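PDB 1BYF: lectin from Polyandrocarpa misakiensis, which binds galactose in a calcium-dependent manner as a homodimeric C-type lectin and takes part in the animal's defence against microorganisms. Local coordinates for residues Met12-Ala17 against Asp52-Ala57; Met26-Ser31 against Arg115-Glu120. One frame throughout, in Å; residues are numbered along the deposited sequence.

In the fold
Strands 53-55 and 115-122 lie side by side and parallel in the central sheet of the C-type lectin domain, which brings the two contacts within about 7 Å of each other, centre to centre. Interaction 1 sets the first turn of helix 14-22 on Trp54; interaction 2 adds the short strand 27-28, which follows that helix, to strand 115-122. Two probable backbone hydrogen bonds join them: Trp54 N lies 2.8 Å from Arg116 O, and Gly56 N lies 2.6 Å from Val29 O. Interaction 1 is the nearer to the sugar site: the side chain of Trp54 is about 8 Å from that of the calcium ligand Asp107. Interaction 2 lies away from it.

Interaction 1. Residues Met12-Ala17 against Asp52-Ala57; sequences MNYADA and DYWVGA. With ZN (zinc ion), chain E.
The N-terminal turn of helix 14-22 packs here on strand 53-55, with Tyr14 and Trp54 as the main pair. Tyr14 sits over one face of the indole: its CB is 3.8 Å from the centroid of the six-membered ring and only 7° off the normal, a CH-pi contact. From there the phenol ring turns its edge to the same indole, giving a T-shaped pair with planes at 74° and Tyr14 CD1 coming to 3.6 Å from Trp54 CE3. Chi1 of -178° sets CG of the tyrosine anti to the backbone N. Farther along the ring edge, Tyr14 CE1 comes to 3.3 Å from Val55 O, next to the corner at Gly56, the centre of an inverse gamma turn. The tyrosine hydroxyl hydrogen-bonds to Asp58 just beyond.

The indole is also held by its own N-H. Trp54 NE1 donates to Met12 O at 2.6 Å, the oxygen lying almost in the ring plane, which ties the rotation of the indole to the residue two positions ahead of the helix. The aromatic pair lies in the interior of the C-type lectin domain, where helix 14-22 packs against the sheet; Leu28 touches both Tyr14 and Ala17, and Arg115 makes a cation-pi contact with the indole. Ala17, one turn along, brings CB to 3.8 Å from Trp54 CD1.

Asn13 caps the start of the helix. Its OD1 accepts from Asp16 N at 2.8 Å, the donor lying nearly in line with the side-chain C=O. At the start of the strand segment, Asp52 OD2 binds the zinc ion at 1.9 Å, while its OD1 accepts a hydrogen bond from Ser101 N.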
# COMPACT_ATOMS: atom_id res chain seq x y z
N MET A 12 -2.04 2.95 -16.39
CA MET A 12 -2.55 4.11 -17.07
C MET A 12 -1.39 5.08 -17.41
O MET A 12 -0.31 4.93 -16.84
CB MET A 12 -3.40 4.96 -16.14
CG MET A 12 -4.86 4.70 -15.92
SD MET A 12 -5.23 5.07 -14.17
CE MET A 12 -5.07 3.40 -13.53
N ASN A 13 -1.76 6.08 -18.20
CA ASN A 13 -0.78 7.14 -18.48
C ASN A 13 -0.81 8.08 -17.27
O ASN A 13 -1.64 7.92 -16.36
CB ASN A 13 -1.04 7.87 -19.79
CG ASN A 13 -2.40 8.52 -19.91
OD1 ASN A 13 -2.99 8.96 -18.92
ND2 ASN A 13 -2.91 8.59 -21.14
N TYR A 14 0.08 9.04 -17.24
CA TYR A 14 0.21 9.97 -16.13
C TYR A 14 -1.04 10.81 -15.87
O TYR A 14 -1.45 10.93 -14.71
CB TYR A 14 1.43 10.86 -16.39
CG TYR A 14 1.71 11.86 -15.28
CD1 TYR A 14 2.37 11.45 -14.14
CD2 TYR A 14 1.31 13.19 -15.38
CE1 TYR A 14 2.65 12.34 -13.12
CE2 TYR A 14 1.58 14.08 -14.37
CZ TYR A 14 2.25 13.65 -13.24
OH TYR A 14 2.53 14.52 -12.21
N ALA A 15 -1.63 11.39 -16.92
CA ALA A 15 -2.83 12.20 -16.71
C ALA A 15 -3.92 11.34 -16.06
O ALA A 15 -4.53 11.74 -15.07
CB ALA A 15 -3.35 12.81 -18.00
N ASP A 16 -4.15 10.16 -16.62
CA ASP A 16 -5.18 9.26 -16.11
C ASP A 16 -4.90 8.81 -14.68
O ASP A 16 -5.84 8.62 -13.92
CB ASP A 16 -5.35 8.06 -17.05
CG ASP A 16 -6.00 8.45 -18.36
OD1 ASP A 16 -6.59 9.55 -18.45
OD2 ASP A 16 -5.93 7.67 -19.33
N ALA A 17 -3.63 8.68 -14.32
CA ALA A 17 -3.29 8.29 -12.95
C ALA A 17 -3.74 9.40 -12.00
O ALA A 17 -4.27 9.13 -10.92
CB ALA A 17 -1.81 8.02 -12.79
N ASP A 52 6.93 -0.75 -12.72
CA ASP A 52 6.95 0.70 -12.78
C ASP A 52 5.67 1.28 -12.20
O ASP A 52 4.58 0.76 -12.45
CB ASP A 52 7.04 1.18 -14.23
CG ASP A 52 8.29 0.76 -14.97
OD1 ASP A 52 9.32 0.49 -14.31
OD2 ASP A 52 8.25 0.69 -16.21
N TYR A 53 5.80 2.39 -11.48
CA TYR A 53 4.67 3.08 -10.90
C TYR A 53 4.75 4.60 -11.13
O TYR A 53 5.83 5.16 -10.98
CB TYR A 53 4.67 2.94 -9.36
CG TYR A 53 4.26 1.56 -8.91
CD1 TYR A 53 5.15 0.50 -8.95
CD2 TYR A 53 2.97 1.34 -8.46
CE1 TYR A 53 4.76 -0.77 -8.53
CE2 TYR A 53 2.57 0.08 -8.04
CZ TYR A 53 3.47 -0.96 -8.08
OH TYR A 53 3.08 -2.22 -7.67
N TRP A 54 3.61 5.23 -11.38
CA TRP A 54 3.63 6.68 -11.51
C TRP A 54 3.72 7.29 -10.11
O TRP A 54 3.24 6.69 -9.14
CB TRP A 54 2.35 7.21 -12.14
CG TRP A 54 2.22 7.02 -13.61
CD1 TRP A 54 1.26 6.33 -14.28
CD2 TRP A 54 3.11 7.57 -14.60
NE1 TRP A 54 1.50 6.41 -15.64
CE2 TRP A 54 2.62 7.16 -15.86
CE3 TRP A 54 4.26 8.36 -14.55
CZ2 TRP A 54 3.25 7.52 -17.05
CZ3 TRP A 54 4.89 8.71 -15.74
CH2 TRP A 54 4.38 8.29 -16.97
N VAL A 55 4.34 8.45 -10.00
CA VAL A 55 4.38 9.23 -8.77
C VAL A 55 3.93 10.65 -9.18
O VAL A 55 3.90 10.96 -10.37
CB VAL A 55 5.70 9.28 -8.00
CG1 VAL A 55 6.13 7.88 -7.56
CG2 VAL A 55 6.82 9.96 -8.77
N GLY A 56 3.55 11.46 -8.21
CA GLY A 56 3.03 12.78 -8.49
C GLY A 56 4.05 13.88 -8.71
O GLY A 56 4.04 14.85 -7.95
N ALA A 57 4.89 13.75 -9.73
CA ALA A 57 5.87 14.80 -10.02
C ALA A 57 6.03 14.92 -11.53
O ALA A 57 5.89 13.93 -12.26
CB ALA A 57 7.19 14.54 -9.33
ZN ZN E . 9.78 0.48 -17.32

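Interaction 2. Residues Met26-Ser31 against Arg115-Glu120; sequences MALVSS and RRVICE
Val117 meets Leu28 just ahead of the residues where strand 115-122 pairs with the short strand 27-28, an antiparallel pairing inside the central sheet of the C-type lectin fold. The two side chains cross at about a right angle, Val117 CG1 lying 3.8 Å from Leu28 CD1, and Ala17 and Cys21 of helix 14-22 also touch Val117. Next, Ile118 O accepts from Val29 N in a bond of 170° at the hydrogen. The side chains of these two residues lie side by side and point the same way, with CG2 of Ile118 against CB of Val29.

Cys119 faces Leu28 as a non-hydrogen-bonded pair, its CA only 3.2 Å from Ala27 O in a CA-H...O contact. Its CB packs on Met26 CB, and its SG closes the disulfide to Cys21, tying the strand to the helix.

Glu120 and Ala27 form the hydrogen-bonded pair, with Glu120 N donating to Ala27 O at 2.7 Å and Ala27 N returning to Glu120 O. Beyond CG, which chi1 of 72° places between the backbone N and the carbonyl carbon, the glutamate extends to the turn after strand 27-28. This buried carboxylate has several donors: Ser30 N comes to OE1 at 2.8 Å from above the carboxylate plane, and Ala32 N also donates to OE1. Ser31 OG, itself hydrogen-bonded to Tyr3 OH, donates to Glu120 OE2 at 2.9 Å on the syn side, 24° out of the carboxylate plane.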
# COMPACT_ATOMS: atom_id res chain seq x y z
N MET A 26 -8.18 11.12 -3.32
CA MET A 26 -6.76 11.07 -3.01
C MET A 26 -5.95 11.81 -4.07
O MET A 26 -6.55 12.43 -4.96
CB MET A 26 -6.31 9.60 -2.95
CG MET A 26 -7.25 8.68 -2.19
SD MET A 26 -6.62 6.99 -2.11
CE MET A 26 -5.28 7.20 -0.95
N ALA A 27 -4.64 11.74 -4.01
CA ALA A 27 -3.76 12.39 -4.97
C ALA A 27 -2.61 11.46 -5.35
O ALA A 27 -2.19 10.63 -4.53
CB ALA A 27 -3.19 13.68 -4.41
N LEU A 28 -2.09 11.62 -6.57
CA LEU A 28 -0.94 10.80 -6.98
C LEU A 28 0.14 11.01 -5.93
O LEU A 28 0.37 12.16 -5.54
CB LEU A 28 -0.51 11.20 -8.38
CG LEU A 28 0.33 10.24 -9.21
CD1 LEU A 28 -0.30 8.86 -9.28
CD2 LEU A 28 0.48 10.82 -10.63
N VAL A 29 0.73 9.94 -5.42
CA VAL A 29 1.69 10.06 -4.32
C VAL A 29 2.70 11.18 -4.54
O VAL A 29 3.29 11.33 -5.61
CB VAL A 29 2.38 8.72 -4.05
CG1 VAL A 29 3.38 8.38 -5.14
CG2 VAL A 29 3.05 8.71 -2.67
N SER A 30 2.89 11.99 -3.49
CA SER A 30 3.81 13.11 -3.55
C SER A 30 4.42 13.41 -2.19
O SER A 30 5.57 13.05 -1.96
CB SER A 30 3.11 14.35 -4.11
OG SER A 30 1.99 14.70 -3.31
N SER A 31 3.69 14.05 -1.28
CA SER A 31 4.27 14.35 0.03
C SER A 31 4.72 13.08 0.73
O SER A 31 5.73 13.12 1.44
CB SER A 31 3.32 15.15 0.92
OG SER A 31 2.38 14.31 1.55
N ARG A 115 1.53 2.77 -16.69
CA ARG A 115 2.25 2.34 -15.50
C ARG A 115 1.25 2.21 -14.35
O ARG A 115 0.15 2.73 -14.44
CB ARG A 115 3.36 3.28 -15.07
CG ARG A 115 4.05 3.98 -16.23
CD ARG A 115 5.20 4.86 -15.73
NE ARG A 115 6.44 4.28 -16.23
CZ ARG A 115 6.94 4.48 -17.45
NH1 ARG A 115 6.36 5.27 -18.33
NH2 ARG A 115 8.06 3.86 -17.76
N ARG A 116 1.69 1.51 -13.31
CA ARG A 116 0.84 1.31 -12.14
C ARG A 116 0.68 2.64 -11.41
O ARG A 116 1.36 3.62 -11.71
CB ARG A 116 1.40 0.20 -11.26
CG ARG A 116 1.15 -1.20 -11.82
CD ARG A 116 1.90 -2.26 -11.03
NE ARG A 116 1.44 -3.61 -11.31
CZ ARG A 116 1.60 -4.28 -12.44
NH1 ARG A 116 2.25 -3.76 -13.48
NH2 ARG A 116 1.10 -5.51 -12.55
N VAL A 117 -0.24 2.67 -10.45
CA VAL A 117 -0.57 3.90 -9.75
C VAL A 117 -0.48 3.78 -8.23
O VAL A 117 -0.84 2.77 -7.63
CB VAL A 117 -2.01 4.31 -10.13
CG1 VAL A 117 -2.38 5.66 -9.50
CG2 VAL A 117 -2.16 4.39 -11.65
N ILE A 118 -0.01 4.86 -7.63
CA ILE A 118 0.11 5.00 -6.19
C ILE A 118 -0.55 6.33 -5.79
O ILE A 118 -0.15 7.38 -6.28
CB ILE A 118 1.56 5.04 -5.69
CG1 ILE A 118 2.32 3.82 -6.22
CG2 ILE A 118 1.60 5.08 -4.16
CD1 ILE A 118 3.80 3.84 -5.91
N CYS A 119 -1.56 6.23 -4.93
CA CYS A 119 -2.25 7.41 -4.45
C CYS A 119 -2.01 7.59 -2.95
O CYS A 119 -1.74 6.62 -2.24
CB CYS A 119 -3.75 7.34 -4.67
SG CYS A 119 -4.26 6.83 -6.32
N GLU A 120 -2.14 8.84 -2.51
CA GLU A 120 -1.98 9.18 -1.11
C GLU A 120 -3.12 10.09 -0.63
O GLU A 120 -3.80 10.77 -1.40
CB GLU A 120 -0.66 9.89 -0.83
CG GLU A 120 -0.56 11.33 -1.33
CD GLU A 120 0.65 12.09 -0.85
OE1 GLU A 120 1.80 11.60 -0.97
OE2 GLU A 120 0.49 13.24 -0.36